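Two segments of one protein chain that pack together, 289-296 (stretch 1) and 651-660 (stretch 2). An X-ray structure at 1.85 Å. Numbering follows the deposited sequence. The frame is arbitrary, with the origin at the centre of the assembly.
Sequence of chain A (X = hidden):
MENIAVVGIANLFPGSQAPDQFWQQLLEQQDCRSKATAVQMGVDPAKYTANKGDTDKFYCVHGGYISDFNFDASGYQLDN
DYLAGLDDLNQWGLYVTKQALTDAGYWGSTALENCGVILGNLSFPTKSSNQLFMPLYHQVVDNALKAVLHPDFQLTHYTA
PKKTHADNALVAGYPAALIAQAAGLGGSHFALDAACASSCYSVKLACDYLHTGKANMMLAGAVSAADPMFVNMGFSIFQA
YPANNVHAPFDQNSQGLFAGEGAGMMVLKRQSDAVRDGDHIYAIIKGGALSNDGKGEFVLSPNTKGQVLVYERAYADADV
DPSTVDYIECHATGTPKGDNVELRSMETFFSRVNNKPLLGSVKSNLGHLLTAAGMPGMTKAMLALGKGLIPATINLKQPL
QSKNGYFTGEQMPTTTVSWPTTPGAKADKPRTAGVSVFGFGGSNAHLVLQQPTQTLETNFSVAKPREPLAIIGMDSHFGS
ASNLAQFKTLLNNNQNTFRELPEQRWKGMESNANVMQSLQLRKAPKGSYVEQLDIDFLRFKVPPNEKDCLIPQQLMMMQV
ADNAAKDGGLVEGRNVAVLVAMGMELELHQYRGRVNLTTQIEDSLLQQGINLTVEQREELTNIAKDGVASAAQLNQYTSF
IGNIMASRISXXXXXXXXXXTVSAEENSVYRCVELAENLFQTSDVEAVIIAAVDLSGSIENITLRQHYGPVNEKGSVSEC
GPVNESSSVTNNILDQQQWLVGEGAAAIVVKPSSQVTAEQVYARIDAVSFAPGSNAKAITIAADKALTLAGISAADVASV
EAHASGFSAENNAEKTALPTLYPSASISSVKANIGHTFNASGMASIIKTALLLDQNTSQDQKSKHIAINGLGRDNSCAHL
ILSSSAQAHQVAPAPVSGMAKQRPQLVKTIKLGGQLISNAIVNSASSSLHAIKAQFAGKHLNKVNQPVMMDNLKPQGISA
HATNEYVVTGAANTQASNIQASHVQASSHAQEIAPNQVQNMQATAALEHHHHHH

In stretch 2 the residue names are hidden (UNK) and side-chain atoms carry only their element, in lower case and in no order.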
# COMPACT_ATOMS: atom_id res chain seq x y z
N ALA A 289 10.91 -14.30 10.59
CA ALA A 289 11.74 -13.13 10.44
C ALA A 289 11.45 -12.44 9.12
O ALA A 289 10.93 -13.03 8.17
CB ALA A 289 13.23 -13.46 10.50
N LEU A 290 11.85 -11.18 9.07
CA LEU A 290 11.81 -10.37 7.87
C LEU A 290 13.23 -9.92 7.54
O LEU A 290 14.12 -9.88 8.40
CB LEU A 290 10.91 -9.15 8.07
CG LEU A 290 9.63 -9.46 8.84
CD1 LEU A 290 8.99 -8.15 9.35
CD2 LEU A 290 8.65 -10.28 7.99
N SER A 291 13.45 -9.60 6.27
CA SER A 291 14.72 -9.03 5.86
C SER A 291 14.53 -8.36 4.51
O SER A 291 13.59 -8.67 3.77
CB SER A 291 15.82 -10.09 5.79
OG SER A 291 15.79 -10.77 4.53
N ASN A 292 15.44 -7.46 4.20
CA ASN A 292 15.56 -6.92 2.85
C ASN A 292 16.87 -7.37 2.23
O ASN A 292 17.88 -7.53 2.93
CB ASN A 292 15.49 -5.40 2.85
CG ASN A 292 15.20 -4.89 1.50
OD1 ASN A 292 16.11 -4.53 0.75
ND2 ASN A 292 13.92 -4.89 1.13
N ASP A 293 16.85 -7.57 0.90
CA ASP A 293 18.03 -7.97 0.15
C ASP A 293 19.13 -6.93 0.18
O ASP A 293 20.30 -7.25 -0.09
CB ASP A 293 17.68 -8.25 -1.31
CG ASP A 293 17.01 -9.62 -1.51
OD1 ASP A 293 16.91 -10.40 -0.55
OD2 ASP A 293 16.59 -9.90 -2.67
N GLY A 294 18.80 -5.67 0.47
CA GLY A 294 19.84 -4.65 0.40
C GLY A 294 20.37 -4.47 -1.01
O GLY A 294 19.63 -4.57 -2.00
N LYS A 295 21.68 -4.23 -1.11
CA LYS A 295 22.32 -3.85 -2.35
C LYS A 295 22.69 -5.07 -3.19
O LYS A 295 23.06 -6.11 -2.66
CB LYS A 295 23.59 -3.04 -2.03
CG LYS A 295 24.24 -2.36 -3.22
CD LYS A 295 25.15 -1.23 -2.73
CE LYS A 295 24.95 0.03 -3.56
NZ LYS A 295 23.49 0.23 -3.92
N GLY A 296 22.59 -4.92 -4.51
CA GLY A 296 23.18 -5.90 -5.41
C GLY A 296 22.40 -6.24 -6.66
O GLY A 296 22.99 -6.63 -7.68
N UNK A 651 18.30 -0.51 -0.85
CA UNK A 651 19.32 -0.96 -1.79
C UNK A 651 20.46 0.06 -1.88
O UNK A 651 21.63 -0.33 -1.97
c UNK A 651 18.71 -1.22 -3.18
N UNK A 652 20.14 1.35 -1.82
CA UNK A 652 21.17 2.39 -1.84
C UNK A 652 22.08 2.29 -0.62
O UNK A 652 23.30 2.49 -0.73
c UNK A 652 20.52 3.77 -1.90
c UNK A 652 21.46 4.98 -1.81
c UNK A 652 22.39 5.02 -3.03
c UNK A 652 20.69 6.30 -1.68
N UNK A 653 21.52 2.00 0.54
CA UNK A 653 22.27 1.98 1.79
C UNK A 653 22.67 0.57 2.22
O UNK A 653 23.30 0.42 3.27
c UNK A 653 23.61 6.12 5.15
c UNK A 653 21.45 2.64 2.91
c UNK A 653 22.14 5.09 3.57
c UNK A 653 22.31 7.54 3.69
c UNK A 653 23.07 4.97 4.61
c UNK A 653 21.77 6.38 3.13
c UNK A 653 20.62 4.89 1.93
c UNK A 653 21.39 4.15 2.80
n UNK A 653 20.85 6.23 2.13
c UNK A 653 23.22 7.39 4.70
N UNK A 654 22.31 -0.45 1.43
CA UNK A 654 22.52 -1.85 1.79
C UNK A 654 21.94 -2.17 3.18
O UNK A 654 22.58 -2.82 4.01
o UNK A 654 23.38 -4.49 1.18
o UNK A 654 25.38 -4.12 2.10
c UNK A 654 24.27 -3.71 1.65
c UNK A 654 24.01 -2.21 1.72
N UNK A 655 20.70 -1.72 3.43
CA UNK A 655 20.05 -2.04 4.70
C UNK A 655 19.40 -3.41 4.62
O UNK A 655 18.94 -3.83 3.56
c UNK A 655 20.45 2.87 6.28
c UNK A 655 19.22 2.76 5.62
c UNK A 655 20.72 0.46 6.12
c UNK A 655 18.76 1.50 5.22
c UNK A 655 18.97 -1.00 5.03
c UNK A 655 21.20 1.72 6.53
c UNK A 655 19.50 0.35 5.46
N UNK A 656 19.32 -4.09 5.77
CA UNK A 656 18.75 -5.43 5.83
C UNK A 656 17.47 -5.54 6.66
O UNK A 656 16.92 -6.64 6.77
o UNK A 656 20.16 -6.10 7.72
c UNK A 656 19.79 -6.43 6.39
N UNK A 657 16.98 -4.45 7.25
CA UNK A 657 15.72 -4.51 7.97
C UNK A 657 14.53 -4.53 7.02
O UNK A 657 14.67 -4.41 5.80
N UNK A 658 13.33 -4.70 7.58
CA UNK A 658 12.13 -4.67 6.73
C UNK A 658 11.96 -3.30 6.06
O UNK A 658 12.24 -2.27 6.67
c UNK A 658 13.01 -4.89 9.00
c UNK A 658 10.99 -4.97 7.71
c UNK A 658 11.52 -4.57 9.06
N UNK A 659 11.52 -3.31 4.80
CA UNK A 659 11.31 -2.10 4.01
C UNK A 659 9.92 -2.20 3.41
O UNK A 659 9.68 -3.00 2.50
c UNK A 659 12.36 -1.95 2.91
N UNK A 660 8.98 -1.39 3.90
CA UNK A 660 7.58 -1.54 3.50
C UNK A 660 6.90 -0.18 3.41
O UNK A 660 7.38 0.82 3.95
c UNK A 660 6.79 -2.42 4.49
c UNK A 660 7.29 -3.86 4.49
c UNK A 660 5.87 -2.49 6.89
c UNK A 660 6.79 -1.78 5.89
O HOH W 1 11.67 -5.65 3.19

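Position 651 carries one side-chain carbon, its CA-to-CB bond directed sideways from stretch 1; its CA lies 3.6 Å from Gly294 O, and its backbone O accepts a hydrogen bond from Lys295 NZ at 2.8 Å. A lone carbon means Ala651.

Position 652 has four carbons, forked at the second; its CA-to-CB bond points away from stretch 1, and the side chain comes no nearer than 5.0 Å. Its CA sits 3.8 Å from Lys295 NZ, a contact made by the backbone. This is Leu652.

At 653 one carbon leads to fused five- and six-membered rings holding eight carbons and a nitrogen. The CA-to-CB bond points away, and the side chain touches nothing on stretch 1: Trp653.

Position 654 shows two carbons, the second bearing two oxygens. One oxygen takes the Lys295 N hydrogen at 2.9 Å, nearly straight at 176°. Two carbons ending in two oxygens give Asp654. It is the first residue past the helix to leave helical angles, with positive phi, and its OD1 lies 3.6 Å from Gly294 CA.

Position 655 has one carbon and a six-carbon ring whose end leads away. Its backbone O comes 3.4 Å from Gly294 CA and is buried by the contact without a polar partner anywhere in the model. The residue is Phe655.

Position 656 bears one carbon and one oxygen, and the single carbon before the oxygen gives Ser656. Here the backbone does the joining: Ser656 O accepts from Asn292 N at 3.1 Å and also lies 3.4 Å from Ser291 CA in a CA-H...O contact.

Position 657 has no side-chain atoms, hence Gly657. Its O approaches Asn292 CB at 3.2 Å; a CB here would point away from stretch 1 and be crowded by position 658.

At 658 three carbons close a ring onto the backbone N, which defines Pro658. Its CB meets Leu290 CD1 at 4.1 Å, an apolar touch.

Position 659 offers one carbon, aimed toward stretch 1 and 3.8 Å from Asn292 ND2: Ala659. A water accepts from Ala659 N at 2.8 Å and Asn292 ND2 at 3.1 Å, bridging the stretches.

Position 660 has four carbons, forked at the first with one arm two carbons long, out of reach of stretch 1: Ile660.

Each of the three direct hydrogen bonds has a backbone atom on at least one side; two pair it with a side chain, Lys295 or Asp654. Asn292 OD1 accepts from Gly294 N at 2.9 Å, bracing the turn. Gly294 has positive phi, and an ideal CB there would fall 2.4 Å from Asp654 OD1, so its bareness admits the carboxylate that holds Lys295 N.

Stretch 2, residues 651-660: ALWDFSGPAI
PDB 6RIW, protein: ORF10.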